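Local atomic coordinates of DNA polymerase III beta subunit (Streptococcus pyogenes, PDB entry 2AVT), a protein that probably encircles DNA as a two-chain sliding clamp and holds the replicative DNA polymerase on its template during replication. Residues G164-L169 with D198-L203; H172-A177 with L189-N194; V178-H183 with G247-T252; S229-R234 with T242-G247. One frame throughout, in Å; residues are numbered along the deposited sequence.

All four contacts lie in the central domain of the clamp subunit. Contacts 1 and 2 belong to one antiparallel sheet: strand 164-170 pairs with 199-204 on one side and with 174-180 on the other, and 174-180 pairs in turn with 184-191. Their centres are about 12 Å apart. Contact 3 uses the far end of strand 174-180 and meets contact 1 where Y249 packs on H166, with centres about 11 Å apart. Contact 4 belongs to a different sheet. Its centre is about 9 Å from that of contact 1, and V202 O probably accepts a hydrogen bond from L245 N, at 3.0 Å. Contacts 3 and 4 share G247. Contacts 2 and 4 do not touch.

Contact 1. Residues G164-L169 with D198-L203. Unlike the reference sequence in segment 198-203: F199 (reference Leu).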
loop_
_atom_site.group_PDB
_atom_site.type_symbol
_atom_site.label_atom_id
_atom_site.label_comp_id
_atom_site.label_asym_id
_atom_site.label_seq_id
_atom_site.Cartn_x
_atom_site.Cartn_y
_atom_site.Cartn_z
ATOM N N GLY A 164 25.210 10.296 -0.353
ATOM C CA GLY A 164 25.453 9.574 0.882
ATOM C C GLY A 164 25.508 10.410 2.144
ATOM O O GLY A 164 25.297 11.622 2.123
ATOM N N VAL A 165 25.776 9.736 3.256
ATOM C CA VAL A 165 25.893 10.384 4.554
ATOM C C VAL A 165 27.378 10.370 4.865
ATOM O O VAL A 165 28.010 9.319 4.803
ATOM C CB VAL A 165 25.122 9.595 5.650
ATOM C CG1 VAL A 165 25.288 10.267 7.016
ATOM C CG2 VAL A 165 23.650 9.524 5.292
ATOM N N HIS A 166 27.950 11.532 5.156
ATOM C CA HIS A 166 29.377 11.596 5.480
ATOM C C HIS A 166 29.550 11.239 6.950
ATOM O O HIS A 166 28.984 11.897 7.818
ATOM C CB HIS A 166 29.935 13.005 5.237
ATOM C CG HIS A 166 31.432 13.082 5.303
ATOM N ND1 HIS A 166 32.113 14.273 5.446
ATOM C CD2 HIS A 166 32.381 12.117 5.223
ATOM C CE1 HIS A 166 33.414 14.038 5.453
ATOM N NE2 HIS A 166 33.603 12.738 5.318
ATOM N N ILE A 167 30.315 10.189 7.223
ATOM C CA ILE A 167 30.566 9.752 8.601
ATOM C C ILE A 167 32.072 9.836 8.826
ATOM O O ILE A 167 32.841 9.212 8.094
ATOM C CB ILE A 167 30.132 8.285 8.838
ATOM C CG1 ILE A 167 28.680 8.076 8.407
ATOM C CG2 ILE A 167 30.272 7.941 10.308
ATOM C CD1 ILE A 167 27.683 8.847 9.220
ATOM N N VAL A 168 32.487 10.600 9.837
ATOM C CA VAL A 168 33.913 10.774 10.124
ATOM C C VAL A 168 34.286 10.669 11.602
ATOM O O VAL A 168 33.600 11.214 12.464
ATOM C CB VAL A 168 34.418 12.160 9.647
ATOM C CG1 VAL A 168 35.920 12.274 9.874
ATOM C CG2 VAL A 168 34.087 12.367 8.199
ATOM N N LEU A 169 35.375 9.963 11.888
ATOM C CA LEU A 169 35.859 9.843 13.260
ATOM C C LEU A 169 37.214 10.543 13.302
ATOM O O LEU A 169 38.166 10.097 12.661
ATOM C CB LEU A 169 36.029 8.381 13.672
ATOM C CG LEU A 169 36.521 8.240 15.120
ATOM C CD1 LEU A 169 35.479 8.841 16.055
ATOM C CD2 LEU A 169 36.777 6.779 15.464
ATOM N N ASP A 198 40.770 6.259 13.472
ATOM C CA ASP A 198 40.068 7.274 12.697
ATOM C C ASP A 198 39.515 6.674 11.401
ATOM O O ASP A 198 40.007 5.656 10.921
ATOM C CB ASP A 198 40.999 8.446 12.357
ATOM C CG ASP A 198 41.344 9.300 13.571
ATOM O OD1 ASP A 198 40.416 9.714 14.295
ATOM O OD2 ASP A 198 42.544 9.569 13.790
ATOM N N PHE A 199 38.492 7.319 10.845
ATOM C CA PHE A 199 37.862 6.861 9.610
ATOM C C PHE A 199 37.129 8.040 8.994
ATOM O O PHE A 199 36.800 9.007 9.683
ATOM C CB PHE A 199 36.966 5.653 9.882
ATOM C CG PHE A 199 35.727 5.980 10.661
ATOM C CD1 PHE A 199 34.559 6.339 10.015
ATOM C CD2 PHE A 199 35.735 5.927 12.056
ATOM C CE1 PHE A 199 33.418 6.641 10.732
ATOM C CE2 PHE A 199 34.595 6.228 12.774
ATOM C CZ PHE A 199 33.436 6.585 12.112
ATOM N N MET A 200 36.870 7.956 7.692
ATOM C CA MET A 200 36.155 9.009 6.983
ATOM C C MET A 200 35.566 8.443 5.703
ATOM O O MET A 200 36.278 8.240 4.723
ATOM C CB MET A 200 37.091 10.167 6.640
ATOM C CG MET A 200 36.380 11.279 5.910
ATOM S SD MET A 200 37.467 12.638 5.528
ATOM C CE MET A 200 38.004 12.179 3.865
ATOM N N VAL A 201 34.262 8.197 5.709
ATOM C CA VAL A 201 33.603 7.623 4.547
ATOM C C VAL A 201 32.283 8.297 4.229
ATOM O O VAL A 201 31.802 9.158 4.968
ATOM C CB VAL A 201 33.327 6.115 4.759
ATOM C CG1 VAL A 201 34.627 5.368 4.949
ATOM C CG2 VAL A 201 32.429 5.920 5.972
ATOM N N VAL A 202 31.706 7.893 3.106
ATOM C CA VAL A 202 30.426 8.407 2.660
ATOM C C VAL A 202 29.631 7.156 2.312
ATOM O O VAL A 202 30.049 6.362 1.470
ATOM C CB VAL A 202 30.577 9.303 1.417
ATOM C CG1 VAL A 202 29.214 9.815 0.980
ATOM C CG2 VAL A 202 31.509 10.476 1.732
ATOM N N LEU A 203 28.501 6.977 2.984
ATOM C CA LEU A 203 27.664 5.803 2.777
ATOM C C LEU A 203 26.338 6.177 2.133
ATOM O O LEU A 203 25.617 7.045 2.636
ATOM C CB LEU A 203 27.401 5.114 4.119
ATOM C CG LEU A 203 26.960 3.656 4.018
ATOM C CD1 LEU A 203 28.064 2.872 3.324
ATOM C CD2 LEU A 203 26.707 3.077 5.393
#
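V165, I167 and L169 pair with L203, V201 and F199 as the hydrogen-bonded pairs of an antiparallel ladder in the central-domain sheet of the clamp. The bonds are regular along most of the ladder, with I167 N to V201 O at 2.9 Å. At the D198 end the last one, F199 N to L169 O, is weak at 3.3 Å.

One face of the ladder is apolar and carries V165, I167, L169, F199, V201 and L203. F199 has CG between its backbone N and carbonyl carbon (chi1 70°). The ring lies with one face over L169 N, which is above its centre, and CG2 of I167 meets the ring edge at CE1, 3.4 Å away. The model is too tight between this ring and L169 CB, so that pair is doubtful. Helix 205-214 covers the other end of this face, where L208 touches V165 and L203.

The solvent side is at M200 and D198, both exposed. M200 lies beside V168 on the opposite face, pointing the same way. Its CG is nevertheless tight against V168 CG2, at 3.4 Å. D198, at the open end of the ladder, accepts a hydrogen bond at OD1 from H172 N. On the M200 face the H166 ring is met at its edge: V201 O is 3.0 Å from CD2, and M200 CG is 3.2 Å from NE2.

Contact 2. Residues H172-A177 with L189-N194; sequences HKDFKA and LITLDN
F175 and I190 form a hydrogen-bonded pair near the open end of an antiparallel beta hairpin, strands 174-180 and 184-191. F175 N reaches I190 O at 2.7 Å, nearly along the C=O axis, and I190 N returns a bond to F175 O at 2.9 Å. A third bond, L192 N to K173 O, extends the pairing past the end of the strand at 2.8 Å. K173 and D174 together face S170 of the adjacent strand 164-170, a classic beta bulge.

K176 can be followed outward on the face it shares with L189, D174 and T191. Its CB lies 3.7 Å from L189 CD2. CG is closer still to that methyl, at 3.4 Å, tighter than usual for two carbons. CD is 4.0 Å from the same CD2. The two side chains run side by side and point the same way. The lysine chain then bends at chi3 (65°), which places CE, and NZ ends in a salt bridge with D253.

The other face is apolar. F175 and I190 touch through their CB atoms, and L192 CD2 approaches F175 CB. Beyond the hairpin, I145 of helix 139-149 packs on F175 and I190, while I167 and L169 of strand 164-170 also touch F175.

K173 lies alongside T191, with its CD and CE against the T191 CG2 methyl. D174 OD2 takes a hydrogen bond from N171 ND2. K173 NZ makes a salt bridge with the same OD2, meeting it from above the carboxylate plane at 3.2 Å.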
loop_
_atom_site.group_PDB
_atom_site.type_symbol
_atom_site.label_atom_id
_atom_site.label_comp_id
_atom_site.label_asym_id
_atom_site.label_seq_id
_atom_site.Cartn_x
_atom_site.Cartn_y
_atom_site.Cartn_z
ATOM N N HIS A 172 40.548 10.158 17.015
ATOM C CA HIS A 172 40.224 8.862 17.604
ATOM C C HIS A 172 39.010 8.855 18.525
ATOM O O HIS A 172 38.775 7.865 19.215
ATOM C CB HIS A 172 41.423 8.330 18.397
ATOM C CG HIS A 172 42.649 8.093 17.572
ATOM N ND1 HIS A 172 42.742 7.075 16.648
ATOM C CD2 HIS A 172 43.844 8.732 17.547
ATOM C CE1 HIS A 172 43.941 7.096 16.090
ATOM N NE2 HIS A 172 44.627 8.091 16.619
ATOM N N LYS A 173 38.227 9.926 18.545
ATOM C CA LYS A 173 37.092 9.936 19.458
ATOM C C LYS A 173 35.932 10.829 19.045
ATOM O O LYS A 173 34.809 10.645 19.514
ATOM C CB LYS A 173 37.556 10.361 20.857
ATOM C CG LYS A 173 37.791 11.864 20.987
ATOM C CD LYS A 173 38.083 12.277 22.419
ATOM C CE LYS A 173 37.950 13.783 22.594
ATOM N NZ LYS A 173 38.780 14.519 21.601
ATOM N N ASP A 174 36.197 11.805 18.185
ATOM C CA ASP A 174 35.147 12.709 17.746
ATOM C C ASP A 174 34.430 12.129 16.522
ATOM O O ASP A 174 35.010 12.028 15.440
ATOM C CB ASP A 174 35.743 14.089 17.435
ATOM C CG ASP A 174 36.284 14.783 18.680
ATOM O OD1 ASP A 174 35.487 15.060 19.603
ATOM O OD2 ASP A 174 37.503 15.047 18.738
ATOM N N PHE A 175 33.168 11.751 16.715
ATOM C CA PHE A 175 32.339 11.147 15.668
ATOM C C PHE A 175 31.401 12.158 15.003
ATOM O O PHE A 175 30.644 12.850 15.686
ATOM C CB PHE A 175 31.507 10.017 16.296
ATOM C CG PHE A 175 30.646 9.253 15.319
ATOM C CD1 PHE A 175 29.420 9.754 14.913
ATOM C CD2 PHE A 175 31.040 8.013 14.856
ATOM C CE1 PHE A 175 28.598 9.027 14.065
ATOM C CE2 PHE A 175 30.221 7.281 14.007
ATOM C CZ PHE A 175 29.000 7.789 13.613
ATOM N N LYS A 176 31.442 12.245 13.674
ATOM C CA LYS A 176 30.540 13.159 12.971
ATOM C C LYS A 176 29.790 12.459 11.829
ATOM O O LYS A 176 30.378 11.741 11.027
ATOM C CB LYS A 176 31.298 14.368 12.399
ATOM C CG LYS A 176 30.385 15.362 11.680
ATOM C CD LYS A 176 31.142 16.497 10.995
ATOM C CE LYS A 176 32.018 15.982 9.858
ATOM N NZ LYS A 176 32.773 17.082 9.183
ATOM N N ALA A 177 28.481 12.667 11.781
ATOM C CA ALA A 177 27.649 12.106 10.726
ATOM C C ALA A 177 26.914 13.294 10.131
ATOM O O ALA A 177 26.160 13.968 10.835
ATOM C CB ALA A 177 26.649 11.102 11.299
ATOM N N LEU A 189 26.872 15.007 16.106
ATOM C CA LEU A 189 28.211 14.883 16.672
ATOM C C LEU A 189 28.131 14.046 17.935
ATOM O O LEU A 189 27.217 14.199 18.738
ATOM C CB LEU A 189 28.790 16.252 17.025
ATOM C CG LEU A 189 28.887 17.313 15.934
ATOM C CD1 LEU A 189 29.625 18.518 16.508
ATOM C CD2 LEU A 189 29.623 16.770 14.718
ATOM N N ILE A 190 29.092 13.156 18.099
ATOM C CA ILE A 190 29.135 12.298 19.267
ATOM C C ILE A 190 30.591 12.126 19.646
ATOM O O ILE A 190 31.463 12.144 18.778
ATOM C CB ILE A 190 28.519 10.910 18.952
ATOM C CG1 ILE A 190 27.008 11.045 18.761
ATOM C CG2 ILE A 190 28.827 9.931 20.063
ATOM C CD1 ILE A 190 26.313 9.737 18.433
ATOM N N THR A 191 30.857 12.003 20.943
ATOM C CA THR A 191 32.220 11.780 21.416
ATOM C C THR A 191 32.211 10.356 21.932
ATOM O O THR A 191 31.421 10.021 22.815
ATOM C CB THR A 191 32.620 12.716 22.591
ATOM O OG1 THR A 191 32.306 14.076 22.270
ATOM C CG2 THR A 191 34.120 12.613 22.848
ATOM N N LEU A 192 33.070 9.508 21.382
ATOM C CA LEU A 192 33.126 8.115 21.810
ATOM C C LEU A 192 33.690 8.010 23.228
ATOM O O LEU A 192 34.521 8.826 23.632
ATOM C CB LEU A 192 34.008 7.301 20.865
ATOM C CG LEU A 192 33.710 7.379 19.369
ATOM C CD1 LEU A 192 34.597 6.382 18.626
ATOM C CD2 LEU A 192 32.238 7.084 19.125
ATOM N N ASP A 193 33.237 7.010 23.979
ATOM C CA ASP A 193 33.733 6.814 25.333
ATOM C C ASP A 193 35.113 6.177 25.269
ATOM O O ASP A 193 35.961 6.418 26.126
ATOM C CB ASP A 193 32.790 5.918 26.135
ATOM C CG ASP A 193 31.441 6.560 26.370
ATOM O OD1 ASP A 193 31.377 7.805 26.420
ATOM O OD2 ASP A 193 30.447 5.818 26.523
ATOM N N ASN A 194 35.334 5.363 24.244
ATOM C CA ASN A 194 36.622 4.707 24.058
ATOM C C ASN A 194 37.223 5.113 22.723
ATOM O O ASN A 194 36.535 5.135 21.704
ATOM C CB ASN A 194 36.458 3.188 24.108
ATOM C CG ASN A 194 35.910 2.712 25.436
ATOM O OD1 ASN A 194 36.429 3.069 26.495
ATOM N ND2 ASN A 194 34.856 1.902 25.390
#

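Contact 3. Residues V178-H183 with G247-T252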
loop_
_atom_site.group_PDB
_atom_site.type_symbol
_atom_site.label_atom_id
_atom_site.label_comp_id
_atom_site.label_asym_id
_atom_site.label_seq_id
_atom_site.Cartn_x
_atom_site.Cartn_y
_atom_site.Cartn_z
ATOM N N VAL A 178 27.148 13.565 8.849
ATOM C CA VAL A 178 26.484 14.684 8.184
ATOM C C VAL A 178 25.997 14.330 6.781
ATOM O O VAL A 178 26.611 13.528 6.077
ATOM C CB VAL A 178 27.419 15.912 8.067
ATOM C CG1 VAL A 178 28.550 15.609 7.109
ATOM C CG2 VAL A 178 26.628 17.117 7.591
ATOM N N ALA A 179 24.882 14.936 6.388
ATOM C CA ALA A 179 24.301 14.720 5.065
ATOM C C ALA A 179 23.652 16.026 4.632
ATOM O O ALA A 179 23.106 16.755 5.456
ATOM C CB ALA A 179 23.257 13.606 5.107
ATOM N N THR A 180 23.715 16.310 3.335
ATOM C CA THR A 180 23.148 17.529 2.791
ATOM C C THR A 180 22.804 17.400 1.310
ATOM O O THR A 180 23.353 16.562 0.589
ATOM C CB THR A 180 24.122 18.720 2.958
ATOM O OG1 THR A 180 23.500 19.918 2.486
ATOM C CG2 THR A 180 25.398 18.494 2.171
ATOM N N ASP A 181 21.874 18.243 0.877
ATOM C CA ASP A 181 21.420 18.290 -0.507
ATOM C C ASP A 181 21.702 19.705 -1.022
ATOM O O ASP A 181 21.046 20.171 -1.946
ATOM C CB ASP A 181 19.918 18.007 -0.575
ATOM C CG ASP A 181 19.096 19.090 0.082
ATOM O OD1 ASP A 181 19.639 19.783 0.966
ATOM O OD2 ASP A 181 17.904 19.254 -0.279
ATOM N N SER A 182 22.677 20.379 -0.406
ATOM C CA SER A 182 23.065 21.745 -0.767
ATOM C C SER A 182 21.841 22.643 -0.837
ATOM O O SER A 182 21.757 23.576 -1.638
ATOM C CB SER A 182 23.797 21.771 -2.103
ATOM O OG SER A 182 22.943 21.386 -3.167
ATOM N N HIS A 183 20.880 22.322 0.014
ATOM C CA HIS A 183 19.641 23.071 0.146
ATOM C C HIS A 183 19.359 23.073 1.648
ATOM O O HIS A 183 18.971 24.087 2.230
ATOM C CB HIS A 183 18.505 22.371 -0.600
ATOM C CG HIS A 183 18.598 22.484 -2.093
ATOM N ND1 HIS A 183 18.519 23.693 -2.750
ATOM C CD2 HIS A 183 18.770 21.544 -3.051
ATOM C CE1 HIS A 183 18.643 23.492 -4.050
ATOM N NE2 HIS A 183 18.798 22.199 -4.262
ATOM N N GLY A 247 35.359 9.631 -3.390
ATOM C CA GLY A 247 35.426 11.040 -3.690
ATOM C C GLY A 247 35.613 11.882 -2.449
ATOM O O GLY A 247 35.572 11.389 -1.320
ATOM N N ASN A 248 35.820 13.171 -2.682
ATOM C CA ASN A 248 36.025 14.154 -1.631
ATOM C C ASN A 248 34.675 14.752 -1.245
ATOM O O ASN A 248 34.054 15.440 -2.051
ATOM C CB ASN A 248 36.933 15.265 -2.162
ATOM C CG ASN A 248 38.131 14.726 -2.916
ATOM O OD1 ASN A 248 39.144 14.364 -2.318
ATOM N ND2 ASN A 248 38.015 14.654 -4.237
ATOM N N TYR A 249 34.214 14.499 -0.027
ATOM C CA TYR A 249 32.938 15.063 0.400
ATOM C C TYR A 249 33.176 16.554 0.634
ATOM O O TYR A 249 34.249 16.946 1.087
ATOM C CB TYR A 249 32.463 14.404 1.698
ATOM C CG TYR A 249 31.014 14.688 2.015
ATOM C CD1 TYR A 249 29.992 14.018 1.350
ATOM C CD2 TYR A 249 30.666 15.657 2.941
ATOM C CE1 TYR A 249 28.665 14.310 1.599
ATOM C CE2 TYR A 249 29.347 15.959 3.197
ATOM C CZ TYR A 249 28.349 15.283 2.524
ATOM O OH TYR A 249 27.037 15.594 2.776
ATOM N N PRO A 250 32.189 17.406 0.320
ATOM C CA PRO A 250 32.356 18.849 0.516
ATOM C C PRO A 250 32.623 19.263 1.961
ATOM O O PRO A 250 32.273 18.549 2.902
ATOM C CB PRO A 250 31.047 19.426 -0.028
ATOM C CG PRO A 250 30.064 18.318 0.195
ATOM C CD PRO A 250 30.853 17.104 -0.220
ATOM N N ASP A 251 33.264 20.417 2.122
ATOM C CA ASP A 251 33.582 20.954 3.440
ATOM C C ASP A 251 32.285 21.493 4.027
ATOM O O ASP A 251 31.842 22.585 3.678
ATOM C CB ASP A 251 34.598 22.090 3.315
ATOM C CG ASP A 251 35.028 22.639 4.659
ATOM O OD1 ASP A 251 34.162 22.804 5.544
ATOM O OD2 ASP A 251 36.235 22.919 4.824
ATOM N N THR A 252 31.679 20.724 4.924
ATOM C CA THR A 252 30.419 21.121 5.532
ATOM C C THR A 252 30.579 21.852 6.869
ATOM O O THR A 252 29.663 22.533 7.322
ATOM C CB THR A 252 29.505 19.888 5.712
ATOM O OG1 THR A 252 28.232 20.305 6.211
ATOM C CG2 THR A 252 30.132 18.894 6.671
HETATM O O HOH W 1 25.041 14.116 1.782
#
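Y249 OH and the backbone N of T180 are joined through water 1. The water lies 2.7 Å from the hydroxyl and accepts from T180 N at 3.0 Å. It sits at the edge of the Y249 ring, near the ring plane. The Y249 side chain crosses obliquely to V178 and T180. T180 CG2 is 3.4 Å from the hydroxyl oxygen of Y249, and V178 CG1 is 4.0 Å from Y249 CE2.

V178 also meets T252 tip to tip, with CG1 3.7 Å from T252 CG2. The contact buries T252 OG1, which finds no polar partner in the model. T180 OG1 accepts from S182 N at 3.0 Å, an ST turn that bends the chain as the strand ends. The same oxygen is also hydrogen-bonded to R184 O.

The contact lays the loop between strands 238-243 and 262-267 against the end of strand 174-180. H166 of strand 164-170 meets the Y249 ring and touches V178. On the other side of strand 174-180 in the sheet, M185 of strand 184-191 packs on V178, T180 and T252.

Contact 4. Residues S229-R234 with T242-G247; sequences SQILFR and TRLLEG
I231 and T242 are a hydrogen-bonded pair of an antiparallel beta hairpin, strands 230-234 and 238-243, in the central domain of the clamp. The backbone bonds come first. T242 N donates to I231 O at 3.0 Å, and I231 N to T242 O at 3.1 Å, though the place of T242 O is less sure. One step on, L244 N donates to S229 O at 2.7 Å, so the pairing outlasts the strand 238-243.

Water may add a second link. Water 2 donates to L244 O at 3.2 Å. It also lies 2.5 Å from S229 O, a doubtfully short distance. S229 O takes the L244 N-H and probably also a proton of water 2.

The apolar contacts centre on L244. Its CG is anti to the carbonyl carbon (chi1 -64°) and lies 3.5 Å from Q230 CA. The branches then part: CD1 faces Q230 N, while CD2 meets I231 CG2 at 3.9 Å. The I231 and L244 side chains cross at about a right angle. I231 CG2 also touches T242 CB, again at 3.9 Å. T242 OG1 is buried near the edge of the F233 ring and has no polar partner in the model.

L203 of strand 199-204 packs against I231, T242 and L244, joining this hairpin to the neighbouring sheet. Strand 221-226 lies beside strand 230-234, with V224 and F226 touching I231. F211 of helix 205-214 meets the F233 ring.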
loop_
_atom_site.group_PDB
_atom_site.type_symbol
_atom_site.label_atom_id
_atom_site.label_comp_id
_atom_site.label_asym_id
_atom_site.label_seq_id
_atom_site.Cartn_x
_atom_site.Cartn_y
_atom_site.Cartn_z
ATOM N N SER A 229 36.662 0.210 -0.069
ATOM C CA SER A 229 35.462 0.145 -0.898
ATOM C C SER A 229 34.143 -0.105 -0.176
ATOM O O SER A 229 33.080 0.223 -0.698
ATOM C CB SER A 229 35.650 -0.909 -1.998
ATOM O OG SER A 229 36.079 -2.144 -1.449
ATOM N N GLN A 230 34.195 -0.686 1.015
ATOM C CA GLN A 230 32.963 -0.940 1.747
ATOM C C GLN A 230 33.099 -0.990 3.259
ATOM O O GLN A 230 34.203 -1.042 3.813
ATOM C CB GLN A 230 32.308 -2.241 1.264
ATOM C CG GLN A 230 33.272 -3.316 0.801
ATOM C CD GLN A 230 32.591 -4.660 0.584
ATOM O OE1 GLN A 230 31.440 -4.729 0.158
ATOM N NE2 GLN A 230 33.308 -5.731 0.869
ATOM N N ILE A 231 31.948 -0.965 3.918
ATOM C CA ILE A 231 31.883 -1.029 5.364
ATOM C C ILE A 231 31.033 -2.252 5.707
ATOM O O ILE A 231 30.051 -2.555 5.019
ATOM C CB ILE A 231 31.257 0.264 5.935
ATOM C CG1 ILE A 231 31.071 0.148 7.446
ATOM C CG2 ILE A 231 29.938 0.551 5.254
ATOM C CD1 ILE A 231 30.459 1.391 8.061
ATOM N N LEU A 232 31.443 -2.974 6.744
ATOM C CA LEU A 232 30.736 -4.163 7.186
ATOM C C LEU A 232 30.156 -3.954 8.581
ATOM O O LEU A 232 30.882 -3.604 9.512
ATOM C CB LEU A 232 31.689 -5.364 7.207
ATOM C CG LEU A 232 31.317 -6.600 8.043
ATOM C CD1 LEU A 232 30.044 -7.269 7.525
ATOM C CD2 LEU A 232 32.474 -7.578 7.999
ATOM N N PHE A 233 28.844 -4.130 8.708
ATOM C CA PHE A 233 28.185 -4.033 10.002
ATOM C C PHE A 233 27.901 -5.486 10.353
ATOM O O PHE A 233 27.306 -6.209 9.549
ATOM C CB PHE A 233 26.866 -3.262 9.912
ATOM C CG PHE A 233 27.018 -1.831 9.505
ATOM C CD1 PHE A 233 27.068 -1.478 8.167
ATOM C CD2 PHE A 233 27.079 -0.829 10.459
ATOM C CE1 PHE A 233 27.166 -0.160 7.796
ATOM C CE2 PHE A 233 27.180 0.495 10.092
ATOM C CZ PHE A 233 27.222 0.831 8.763
ATOM N N ARG A 234 28.313 -5.919 11.541
ATOM C CA ARG A 234 28.126 -7.306 11.930
ATOM C C ARG A 234 27.586 -7.560 13.336
ATOM O O ARG A 234 28.050 -6.973 14.319
ATOM C CB ARG A 234 29.454 -8.057 11.771
ATOM C CG ARG A 234 29.331 -9.560 11.897
ATOM C CD ARG A 234 30.681 -10.249 11.788
ATOM N NE ARG A 234 31.560 -9.909 12.903
ATOM C CZ ARG A 234 32.779 -10.412 13.072
ATOM N NH1 ARG A 234 33.263 -11.281 12.197
ATOM N NH2 ARG A 234 33.515 -10.045 14.112
ATOM N N THR A 242 28.139 -2.771 2.722
ATOM C CA THR A 242 27.656 -1.662 1.923
ATOM C C THR A 242 28.781 -1.053 1.105
ATOM O O THR A 242 29.880 -0.835 1.616
ATOM C CB THR A 242 27.079 -0.542 2.776
ATOM O OG1 THR A 242 26.096 -1.070 3.675
ATOM C CG2 THR A 242 26.440 0.495 1.874
ATOM N N ARG A 243 28.496 -0.783 -0.168
ATOM C CA ARG A 243 29.468 -0.171 -1.066
ATOM C C ARG A 243 29.632 1.288 -0.649
ATOM O O ARG A 243 28.662 1.936 -0.260
ATOM C CB ARG A 243 28.962 -0.271 -2.510
ATOM C CG ARG A 243 29.610 0.666 -3.516
ATOM C CD ARG A 243 29.078 0.353 -4.916
ATOM N NE ARG A 243 29.342 1.413 -5.888
ATOM C CZ ARG A 243 28.750 2.606 -5.878
ATOM N NH1 ARG A 243 29.045 3.503 -6.814
ATOM N NH2 ARG A 243 27.857 2.902 -4.944
ATOM N N LEU A 244 30.858 1.798 -0.727
ATOM C CA LEU A 244 31.136 3.179 -0.343
ATOM C C LEU A 244 31.206 4.131 -1.532
ATOM O O LEU A 244 31.639 3.752 -2.623
ATOM C CB LEU A 244 32.462 3.259 0.426
ATOM C CG LEU A 244 32.562 2.535 1.774
ATOM C CD1 LEU A 244 33.949 2.743 2.341
ATOM C CD2 LEU A 244 31.518 3.060 2.737
ATOM N N LEU A 245 30.776 5.369 -1.312
ATOM C CA LEU A 245 30.836 6.377 -2.358
ATOM C C LEU A 245 32.230 6.994 -2.285
ATOM O O LEU A 245 32.629 7.520 -1.250
ATOM C CB LEU A 245 29.759 7.440 -2.138
ATOM C CG LEU A 245 28.323 6.950 -2.348
ATOM C CD1 LEU A 245 27.332 8.000 -1.869
ATOM C CD2 LEU A 245 28.109 6.636 -3.831
ATOM N N GLU A 246 32.984 6.896 -3.374
ATOM C CA GLU A 246 34.332 7.451 -3.394
ATOM C C GLU A 246 34.299 8.922 -3.760
ATOM O O GLU A 246 33.339 9.405 -4.365
ATOM C CB GLU A 246 35.214 6.708 -4.399
ATOM C CG GLU A 246 35.281 5.208 -4.185
ATOM C CD GLU A 246 36.329 4.550 -5.061
ATOM O OE1 GLU A 246 36.437 4.935 -6.251
ATOM O OE2 GLU A 246 37.037 3.643 -4.563
ATOM N N GLY A 247 35.359 9.631 -3.390
ATOM C CA GLY A 247 35.426 11.040 -3.690
ATOM C C GLY A 247 35.613 11.882 -2.449
ATOM O O GLY A 247 35.572 11.389 -1.320
HETATM O O HOH W 2 33.052 0.954 -3.116
#